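PDB 4OHN: ABC transporter substrate-binding protein from Streptococcus pneumoniae, which binds histidine and probably delivers it to a membrane ABC transporter for uptake into the cell. Local coordinates for residues P63-L68 / Q157-N162. Numbering follows the deposited sequence. Where two conformers were deposited one is given.
Sequences PIDWDL and QYQTFN. With HIS (histidine), chain B.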
loop_
_atom_site.group_PDB
_atom_site.type_symbol
_atom_site.label_atom_id
_atom_site.label_comp_id
_atom_site.label_asym_id
_atom_site.label_seq_id
_atom_site.Cartn_x
_atom_site.Cartn_y
_atom_site.Cartn_z
ATOM N N PRO A 63 -9.731 10.346 0.771
ATOM C CA PRO A 63 -9.653 9.096 1.524
ATOM C C PRO A 63 -10.788 8.170 1.109
ATOM O O PRO A 63 -11.922 8.600 0.917
ATOM C CB PRO A 63 -9.780 9.542 2.988
ATOM C CG PRO A 63 -10.480 10.851 2.929
ATOM C CD PRO A 63 -10.072 11.498 1.617
ATOM N N ILE A 64 -10.483 6.884 0.981
ATOM C CA ILE A 64 -11.469 5.880 0.597
ATOM C C ILE A 64 -11.467 4.730 1.592
ATOM O O ILE A 64 -10.546 4.515 2.366
ATOM C CB ILE A 64 -11.200 5.309 -0.828
ATOM C CG1 ILE A 64 -9.834 4.610 -0.894
ATOM C CG2 ILE A 64 -11.318 6.408 -1.882
ATOM C CD1 ILE A 64 -9.570 3.869 -2.212
ATOM N N ASP A 65 -12.533 3.957 1.536
ATOM C CA ASP A 65 -12.594 2.662 2.162
ATOM C C ASP A 65 -11.794 1.718 1.251
ATOM O O ASP A 65 -12.132 1.548 0.079
ATOM C CB ASP A 65 -14.078 2.267 2.226
ATOM C CG ASP A 65 -14.316 0.893 2.741
ATOM O OD1 ASP A 65 -13.389 0.110 2.922
ATOM O OD2 ASP A 65 -15.514 0.603 3.003
ATOM N N TRP A 66 -10.724 1.144 1.771
ATOM C CA TRP A 66 -9.821 0.324 0.959
ATOM C C TRP A 66 -10.575 -0.852 0.334
ATOM O O TRP A 66 -10.222 -1.291 -0.758
ATOM C CB TRP A 66 -8.605 -0.128 1.765
ATOM C CG TRP A 66 -7.469 -0.648 0.948
ATOM C CD1 TRP A 66 -6.955 -1.912 0.963
ATOM C CD2 TRP A 66 -6.677 0.102 0.013
ATOM N NE1 TRP A 66 -5.904 -2.005 0.074
ATOM C CE2 TRP A 66 -5.702 -0.773 -0.501
ATOM C CE3 TRP A 66 -6.698 1.422 -0.430
ATOM C CZ2 TRP A 66 -4.772 -0.376 -1.444
ATOM C CZ3 TRP A 66 -5.763 1.829 -1.374
ATOM C CH2 TRP A 66 -4.805 0.941 -1.870
ATOM N N ASP A 67 -11.638 -1.318 0.977
ATOM C CA ASP A 67 -12.465 -2.392 0.439
ATOM C C ASP A 67 -13.137 -2.032 -0.874
ATOM O O ASP A 67 -13.496 -2.921 -1.659
ATOM C CB ASP A 67 -13.549 -2.791 1.454
ATOM C CG ASP A 67 -12.997 -3.440 2.710
ATOM O OD1 ASP A 67 -11.865 -3.964 2.680
ATOM O OD2 ASP A 67 -13.750 -3.469 3.723
ATOM N N LEU A 68 -13.367 -0.747 -1.086
ATOM C CA LEU A 68 -14.158 -0.257 -2.204
ATOM C C LEU A 68 -13.324 0.354 -3.321
ATOM O O LEU A 68 -13.881 0.946 -4.261
ATOM C CB LEU A 68 -15.153 0.801 -1.702
ATOM C CG LEU A 68 -16.020 0.426 -0.500
ATOM C CD1 LEU A 68 -17.093 1.484 -0.271
ATOM C CD2 LEU A 68 -16.661 -0.935 -0.647
ATOM N N GLN A 157 -10.556 -10.405 9.679
ATOM C CA GLN A 157 -10.455 -9.321 8.712
ATOM C C GLN A 157 -10.790 -7.957 9.300
ATOM O O GLN A 157 -11.703 -7.795 10.110
ATOM C CB GLN A 157 -11.328 -9.634 7.500
ATOM C CG GLN A 157 -10.737 -10.722 6.598
ATOM C CD GLN A 157 -11.761 -11.377 5.713
ATOM O OE1 GLN A 157 -12.662 -10.726 5.204
ATOM N NE2 GLN A 157 -11.626 -12.681 5.524
ATOM N N TYR A 158 -10.005 -6.981 8.870
ATOM C CA TYR A 158 -10.051 -5.610 9.365
ATOM C C TYR A 158 -10.039 -4.635 8.198
ATOM O O TYR A 158 -9.344 -4.853 7.180
ATOM C CB TYR A 158 -8.809 -5.330 10.222
ATOM C CG TYR A 158 -8.739 -6.238 11.433
ATOM C CD1 TYR A 158 -9.388 -5.888 12.612
ATOM C CD2 TYR A 158 -8.089 -7.447 11.376
ATOM C CE1 TYR A 158 -9.370 -6.706 13.705
ATOM C CE2 TYR A 158 -8.053 -8.273 12.484
ATOM C CZ TYR A 158 -8.696 -7.895 13.628
ATOM O OH TYR A 158 -8.667 -8.751 14.705
ATOM N N GLN A 159 -10.770 -3.543 8.327
ATOM C CA GLN A 159 -10.742 -2.504 7.304
ATOM C C GLN A 159 -9.364 -1.853 7.206
ATOM O O GLN A 159 -8.883 -1.573 6.100
ATOM C CB GLN A 159 -11.791 -1.432 7.563
ATOM C CG GLN A 159 -12.053 -0.560 6.342
ATOM C CD GLN A 159 -12.846 0.705 6.621
ATOM O OE1 GLN A 159 -13.554 1.204 5.749
ATOM N NE2 GLN A 159 -12.741 1.229 7.836
ATOM N N THR A 160 -8.742 -1.619 8.354
ATOM C CA THR A 160 -7.444 -0.927 8.450
ATOM C C THR A 160 -6.451 -1.755 9.243
ATOM O O THR A 160 -6.805 -2.517 10.159
ATOM C CB THR A 160 -7.545 0.441 9.166
ATOM O OG1 THR A 160 -7.812 0.268 10.568
ATOM C CG2 THR A 160 -8.603 1.303 8.502
ATOM N N PHE A 161 -5.171 -1.584 8.932
ATOM C CA PHE A 161 -4.128 -2.218 9.718
ATOM C C PHE A 161 -4.055 -1.670 11.145
ATOM O O PHE A 161 -3.642 -2.406 12.062
ATOM C CB PHE A 161 -2.789 -2.100 8.993
ATOM C CG PHE A 161 -2.629 -3.085 7.867
ATOM C CD1 PHE A 161 -2.688 -4.448 8.104
ATOM C CD2 PHE A 161 -2.397 -2.652 6.581
ATOM C CE1 PHE A 161 -2.505 -5.347 7.080
ATOM C CE2 PHE A 161 -2.221 -3.549 5.557
ATOM C CZ PHE A 161 -2.285 -4.891 5.800
ATOM N N ASN A 162 -4.433 -0.418 11.362
ATOM C CA ASN A 162 -4.332 0.142 12.705
ATOM C C ASN A 162 -5.192 -0.628 13.684
ATOM O O ASN A 162 -4.774 -0.930 14.805
ATOM C CB ASN A 162 -4.704 1.606 12.702
ATOM C CG ASN A 162 -3.833 2.401 11.800
ATOM O OD1 ASN A 162 -3.763 2.111 10.613
ATOM N ND2 ASN A 162 -3.141 3.375 12.342
HETATM N N HIS B . -0.158 -3.092 -0.340
HETATM C CA HIS B . -1.493 -3.583 0.083
HETATM C C HIS B . -2.499 -3.440 -1.038
HETATM O O HIS B . -2.142 -2.909 -2.115
HETATM C CB HIS B . -1.967 -2.940 1.408
HETATM C CG HIS B . -2.495 -1.537 1.338
HETATM N ND1 HIS B . -3.547 -1.130 2.144
HETATM C CD2 HIS B . -2.090 -0.428 0.670
HETATM C CE1 HIS B . -3.780 0.153 1.947
HETATM N NE2 HIS B . -2.906 0.606 1.062
HETATM O OXT HIS B . -3.649 -3.881 -0.831
HETATM O O HOH W 1 -9.771 1.254 4.537
HETATM O O HOH W 2 -9.475 -3.177 3.629
#
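Gln159 reaches across the mouth of the binding cleft to the carboxylate of Asp65, a worked example of how two lobes can meet over a bound ligand with few direct contacts and much help from water. In the conformer described here the Gln159 chain is stretched out, with CG anti to the backbone N (chi1 -164°) and extended from there on, which carries its terminal amide across to Asp65. In that conformer the two side chains cross at about a right angle, and the carboxylate and amide planes stand 89° apart.

Asp65 OD1 is engaged within its own loop: it accepts a hydrogen bond from Asp67 N at 3.0 Å, the donor approaching from above the carboxylate plane, 45° out of it, which makes an Asx turn. This bond ties the Asp65 side chain to the 3-10 segment 66-68, from which the Trp66 indole projects inward.

The clear hydrogen bonds between the two segments run through water. One molecule donates both to Asp67 OD1, at 2.7 Å, and to Gln159 O, at 3.0 Å; a second accepts from Trp66 N and makes a weak bond to Gln159 O. That carbonyl also accepts from Gln130 NE2, so several donors converge on it.

Beneath this exposed seam, Trp66 lays one face against the ligand imidazole, with histidine CE1 3.3 Å above the ring plane and over its centre, while NE1 donates to histidine OXT at 3.1 Å. Phe161, from the other segment, turns a ring edge to the ligand CB; Asp179 and Arg91 are among the residues that complete the site. Such a ligand enclosed between two lobes is the closed, Venus-flytrap form of family 3 solute-binding proteins.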